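Local coordinates for protein serine protease MT3772 (PDB 3K6Y) that probably cleaves proteins as a membrane-anchored, chymotrypsin-like serine protease, and is thought to help the tubercle bacillus resist oxidative stress and acid, at residues I65-V70 / P115-F120; V105-V110 / G219-I224. One frame throughout, in Å; residues are numbered along the deposited sequence.

Contact 1: I65-V70 / P115-F120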
loop_
_atom_site.group_PDB
_atom_site.type_symbol
_atom_site.label_atom_id
_atom_site.label_comp_id
_atom_site.label_asym_id
_atom_site.label_seq_id
_atom_site.Cartn_x
_atom_site.Cartn_y
_atom_site.Cartn_z
ATOM N N ILE A 65 18.287 -4.415 13.917
ATOM C CA ILE A 65 18.759 -5.635 13.244
ATOM C C ILE A 65 20.154 -5.496 12.639
ATOM O O ILE A 65 20.795 -6.498 12.334
ATOM C CB ILE A 65 17.765 -6.101 12.164
ATOM C CG1 ILE A 65 17.376 -4.964 11.198
ATOM C CG2 ILE A 65 16.550 -6.745 12.829
ATOM C CD1 ILE A 65 16.668 -5.424 9.933
ATOM N N SER A 66 20.607 -4.266 12.458
ATOM C CA SER A 66 21.936 -3.981 11.914
ATOM C C SER A 66 22.106 -2.480 12.216
ATOM O O SER A 66 21.122 -1.779 12.432
ATOM C CB SER A 66 21.945 -4.282 10.420
ATOM O OG SER A 66 23.264 -4.311 9.891
ATOM N N PRO A 67 23.344 -1.950 12.226
ATOM C CA PRO A 67 23.433 -0.504 12.518
ATOM C C PRO A 67 22.495 0.354 11.651
ATOM O O PRO A 67 22.420 0.148 10.424
ATOM C CB PRO A 67 24.918 -0.197 12.272
ATOM C CG PRO A 67 25.587 -1.520 12.667
ATOM C CD PRO A 67 24.668 -2.596 12.113
ATOM N N ASP A 68 21.752 1.255 12.289
ATOM C CA ASP A 68 20.864 2.152 11.552
ATOM C C ASP A 68 19.737 1.440 10.808
ATOM O O ASP A 68 19.149 2.017 9.881
ATOM C CB ASP A 68 21.632 3.097 10.640
ATOM C CG ASP A 68 22.513 4.060 11.393
ATOM O OD1 ASP A 68 22.545 4.042 12.633
ATOM O OD2 ASP A 68 23.143 4.883 10.697
ATOM N N ARG A 69 19.380 0.224 11.247
ATOM C CA ARG A 69 18.275 -0.528 10.637
ATOM C C ARG A 69 17.425 -1.160 11.721
ATOM O O ARG A 69 17.934 -1.837 12.613
ATOM C CB ARG A 69 18.797 -1.628 9.696
ATOM C CG ARG A 69 19.488 -1.141 8.425
ATOM C CD ARG A 69 18.449 -0.542 7.489
ATOM N NE ARG A 69 18.959 -0.099 6.191
ATOM C CZ ARG A 69 19.492 1.095 5.967
ATOM N NH1 ARG A 69 19.708 1.933 6.983
ATOM N NH2 ARG A 69 19.837 1.424 4.730
ATOM N N VAL A 70 16.116 -0.913 11.637
ATOM C CA VAL A 70 15.162 -1.387 12.627
ATOM C C VAL A 70 14.097 -2.251 11.931
ATOM O O VAL A 70 13.575 -1.868 10.872
ATOM C CB VAL A 70 14.501 -0.191 13.326
ATOM C CG1 VAL A 70 13.258 -0.600 14.118
ATOM C CG2 VAL A 70 15.495 0.454 14.262
ATOM N N PRO A 115 21.947 2.445 19.498
ATOM C CA PRO A 115 22.099 1.082 20.018
ATOM C C PRO A 115 22.552 0.030 19.015
ATOM O O PRO A 115 22.302 0.151 17.813
ATOM C CB PRO A 115 20.718 0.742 20.566
ATOM C CG PRO A 115 19.796 1.673 19.901
ATOM C CD PRO A 115 20.565 2.930 19.636
ATOM N N PRO A 116 23.174 -1.045 19.525
ATOM C CA PRO A 116 23.693 -2.075 18.655
ATOM C C PRO A 116 22.595 -3.038 18.198
ATOM O O PRO A 116 21.512 -3.092 18.787
ATOM C CB PRO A 116 24.685 -2.812 19.572
ATOM C CG PRO A 116 24.022 -2.736 20.923
ATOM C CD PRO A 116 23.465 -1.333 20.947
ATOM N N PRO A 117 22.883 -3.829 17.159
ATOM C CA PRO A 117 21.907 -4.795 16.704
ATOM C C PRO A 117 21.778 -5.990 17.618
ATOM O O PRO A 117 22.701 -6.330 18.383
ATOM C CB PRO A 117 22.462 -5.264 15.357
ATOM C CG PRO A 117 23.944 -4.988 15.406
ATOM C CD PRO A 117 24.103 -3.803 16.326
ATOM N N LEU A 118 20.635 -6.642 17.482
ATOM C CA LEU A 118 20.397 -7.965 18.047
ATOM C C LEU A 118 20.608 -9.002 16.972
ATOM O O LEU A 118 20.425 -8.705 15.799
ATOM C CB LEU A 118 18.964 -8.081 18.577
ATOM C CG LEU A 118 18.604 -7.022 19.624
ATOM C CD1 LEU A 118 17.178 -7.226 20.069
ATOM C CD2 LEU A 118 19.541 -7.064 20.824
ATOM N N VAL A 119 20.973 -10.219 17.366
ATOM C CA VAL A 119 21.192 -11.294 16.407
ATOM C C VAL A 119 19.993 -12.215 16.427
ATOM O O VAL A 119 19.437 -12.488 17.502
ATOM C CB VAL A 119 22.479 -12.111 16.757
ATOM C CG1 VAL A 119 22.885 -13.018 15.604
ATOM C CG2 VAL A 119 23.618 -11.184 17.069
ATOM N N PHE A 120 19.589 -12.666 15.242
ATOM C CA PHE A 120 18.577 -13.713 15.122
ATOM C C PHE A 120 19.157 -15.040 15.567
ATOM O O PHE A 120 20.289 -15.398 15.197
ATOM C CB PHE A 120 18.053 -13.814 13.679
ATOM C CG PHE A 120 17.136 -12.691 13.311
ATOM C CD1 PHE A 120 17.564 -11.682 12.447
ATOM C CD2 PHE A 120 15.838 -12.631 13.839
ATOM C CE1 PHE A 120 16.745 -10.621 12.118
ATOM C CE2 PHE A 120 15.002 -11.566 13.503
ATOM C CZ PHE A 120 15.447 -10.574 12.634
HETATM O O HOH W 1 19.675 -8.965 13.095
HETATM O O HOH W 2 21.756 1.402 15.170
#
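Pro117 points its CB at the corner where Ile65 runs into Ser66, and that carbon rests against the peptide link itself, 3.6 Å from Ile65 C. The ring's next carbon, CG, reaches Pro67 CD at 4.1 Å; the two proline rings cross obliquely. Further along, CG2 of Ile65 meets Phe120 at CE1, 3.9 Å away, with CZ close behind. A chi1 of 51° puts CG1 of Ile65 in the crowded position between N and C and leaves CG2 as the branch that reaches the phenylalanine.

Ser66 to Arg69 form a type II turn joining strands 56-66 and 69-72 of the first barrel, and residues 115-120 run past it in the loop that leads on to strand 130-135 of the second. No direct hydrogen bond joins the two segments, although Leu118 bonds through its backbone to Val64 just before the turn. Instead one water donates to both Ile65 O and Leu118 O, 2.8 Å from each, and another accepts from Asp68 N and donates to Pro115 O. Residues 115-117 are all proline and have no backbone N-H to give, so between these two segments carbon packing and water do the joining.

Contact 2: V105-V110 / G219-I224; sequences VAILAV and GQLAKI
Val105 lies against the aliphatic part of Gln220, its CB and CG1 both 3.8 Å from Gln220 CG. A chi1 of -55° sets that CG beside the glutamine's own backbone N, where it meets the valine, and the bend at chi2 (-61°) then places CD, the amide carbon. The amide at the end has polar partners: a water donates to OE1 at 2.7 Å and to Val105 O at 2.9 Å, linking it to the strand's carbonyl, while NE2 bonds to Asp100 OD2.

Val105 and Ile107 point the same way from strand 105-109, one of the antiparallel strands of the first of two six-stranded barrels, the double-barrel fold of chymotrypsin-like proteases; this chain is the trypsin-like protease part of a longer membrane protein. The chain that covers them follows helix 214-218, coming back from the second barrel to lie on the first, as the C-terminal helix does in chymotrypsin. Residues 219-222 keep helical backbone angles, with N-H to O bonds three residues back such as Lys223 N to Gln220 O.

That same carbonyl oxygen is the nearest neighbour of Ile107 across the contact, with CD1 3.5 Å from Gln220 O. The longer branch of Ile107 gets there with CG1 beside the backbone N and CD1 extended from it (chi2 175°). CD1 also comes within 4.4 Å of Leu221 CD2. The shorter branch turns to the far end of the segment, where CG2 meets Ile224 CG1 more loosely, at 4.5 Å.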
loop_
_atom_site.group_PDB
_atom_site.type_symbol
_atom_site.label_atom_id
_atom_site.label_comp_id
_atom_site.label_asym_id
_atom_site.label_seq_id
_atom_site.Cartn_x
_atom_site.Cartn_y
_atom_site.Cartn_z
ATOM N N VAL A 105 6.108 -7.374 7.693
ATOM C CA VAL A 105 7.382 -6.866 8.211
ATOM C C VAL A 105 7.731 -5.588 7.481
ATOM O O VAL A 105 7.497 -5.486 6.275
ATOM C CB VAL A 105 8.524 -7.884 8.006
ATOM C CG1 VAL A 105 9.896 -7.282 8.384
ATOM C CG2 VAL A 105 8.271 -9.124 8.823
ATOM N N ALA A 106 8.272 -4.625 8.220
ATOM C CA ALA A 106 8.859 -3.429 7.630
ATOM C C ALA A 106 10.268 -3.274 8.159
ATOM O O ALA A 106 10.560 -3.644 9.311
ATOM C CB ALA A 106 8.020 -2.169 7.948
ATOM N N ILE A 107 11.142 -2.713 7.325
ATOM C CA ILE A 107 12.480 -2.335 7.777
ATOM C C ILE A 107 12.598 -0.832 7.623
ATOM O O ILE A 107 12.225 -0.263 6.576
ATOM C CB ILE A 107 13.600 -3.059 6.977
ATOM C CG1 ILE A 107 13.498 -4.576 7.214
ATOM C CG2 ILE A 107 14.989 -2.530 7.390
ATOM C CD1 ILE A 107 14.477 -5.433 6.385
ATOM N N LEU A 108 13.097 -0.215 8.696
ATOM C CA LEU A 108 13.293 1.222 8.747
ATOM C C LEU A 108 14.757 1.552 8.686
ATOM O O LEU A 108 15.573 0.935 9.384
ATOM C CB LEU A 108 12.733 1.774 10.069
ATOM C CG LEU A 108 11.312 1.355 10.409
ATOM C CD1 LEU A 108 10.912 1.939 11.739
ATOM C CD2 LEU A 108 10.296 1.768 9.363
ATOM N N ALA A 109 15.077 2.562 7.873
ATOM C CA ALA A 109 16.410 3.175 7.892
ATOM C C ALA A 109 16.393 4.312 8.899
ATOM O O ALA A 109 15.532 5.206 8.830
ATOM C CB ALA A 109 16.791 3.695 6.504
ATOM N N VAL A 110 17.318 4.277 9.854
ATOM C CA VAL A 110 17.304 5.214 10.990
ATOM C C VAL A 110 18.723 5.728 11.194
ATOM O O VAL A 110 19.510 5.158 11.951
ATOM C CB VAL A 110 16.806 4.533 12.278
ATOM C CG1 VAL A 110 16.544 5.580 13.366
ATOM C CG2 VAL A 110 15.520 3.713 12.008
ATOM N N GLY A 219 13.871 -13.579 4.916
ATOM C CA GLY A 219 13.836 -13.149 3.528
ATOM C C GLY A 219 13.783 -11.639 3.393
ATOM O O GLY A 219 14.282 -11.080 2.409
ATOM N N GLN A 220 13.198 -10.964 4.383
ATOM C CA GLN A 220 13.091 -9.493 4.332
ATOM C C GLN A 220 14.465 -8.844 4.345
ATOM O O GLN A 220 14.643 -7.748 3.806
ATOM C CB GLN A 220 12.258 -8.965 5.504
ATOM C CG GLN A 220 10.866 -9.600 5.586
ATOM C CD GLN A 220 10.060 -9.315 4.354
ATOM O OE1 GLN A 220 10.016 -8.178 3.874
ATOM N NE2 GLN A 220 9.394 -10.336 3.838
ATOM N N LEU A 221 15.440 -9.531 4.933
ATOM C CA LEU A 221 16.774 -8.957 5.066
ATOM C C LEU A 221 17.473 -8.771 3.735
ATOM O O LEU A 221 18.409 -7.983 3.664
ATOM C CB LEU A 221 17.602 -9.824 5.978
ATOM C CG LEU A 221 17.002 -10.013 7.360
ATOM C CD1 LEU A 221 17.790 -11.071 8.138
ATOM C CD2 LEU A 221 16.910 -8.713 8.140
ATOM N N ALA A 222 17.025 -9.473 2.685
ATOM C CA ALA A 222 17.560 -9.215 1.352
ATOM C C ALA A 222 17.409 -7.792 0.871
ATOM O O ALA A 222 18.138 -7.377 -0.024
ATOM C CB ALA A 222 16.987 -10.180 0.319
ATOM N N LYS A 223 16.479 -7.034 1.478
ATOM C CA LYS A 223 16.254 -5.652 1.098
ATOM C C LYS A 223 16.830 -4.700 2.116
ATOM O O LYS A 223 16.550 -3.525 2.042
ATOM C CB LYS A 223 14.761 -5.348 0.907
ATOM C CG LYS A 223 14.495 -4.074 0.105
ATOM C CD LYS A 223 13.121 -4.084 -0.557
ATOM C CE LYS A 223 12.837 -2.728 -1.194
ATOM N NZ LYS A 223 11.525 -2.740 -1.930
ATOM N N ILE A 224 17.684 -5.180 3.034
ATOM C CA ILE A 224 18.171 -4.296 4.106
ATOM C C ILE A 224 19.039 -3.154 3.564
ATOM O O ILE A 224 19.173 -2.117 4.197
ATOM C CB ILE A 224 18.916 -5.078 5.198
ATOM C CG1 ILE A 224 19.024 -4.252 6.481
ATOM C CG2 ILE A 224 20.301 -5.581 4.701
ATOM C CD1 ILE A 224 19.602 -5.063 7.652
HETATM O O HOH W 3 10.105 -5.740 4.962
#

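Contacts 1 and 2 lie about 11 Å apart, centre to centre, on the first barrel, where strands 69-72 and 105-109 are neighbours; Val70 O and Leu108 N, 2.8 Å apart, are probably hydrogen-bonded. Arg69 is a second connection, its NE 2.8 Å from Ile224 O, and Ser66 CB packs on Ile224 CD1. Leu221 touches both Ile65 and Phe120, so the C-terminal segment of contact 2 also backs contact 1. Contact 1 is away from the predicted triad of His75, Asp104 and Ser183. Contact 2 is nearer: Val105 directly follows Asp104 in the chain, and its side chain is about 9 Å from that of His75.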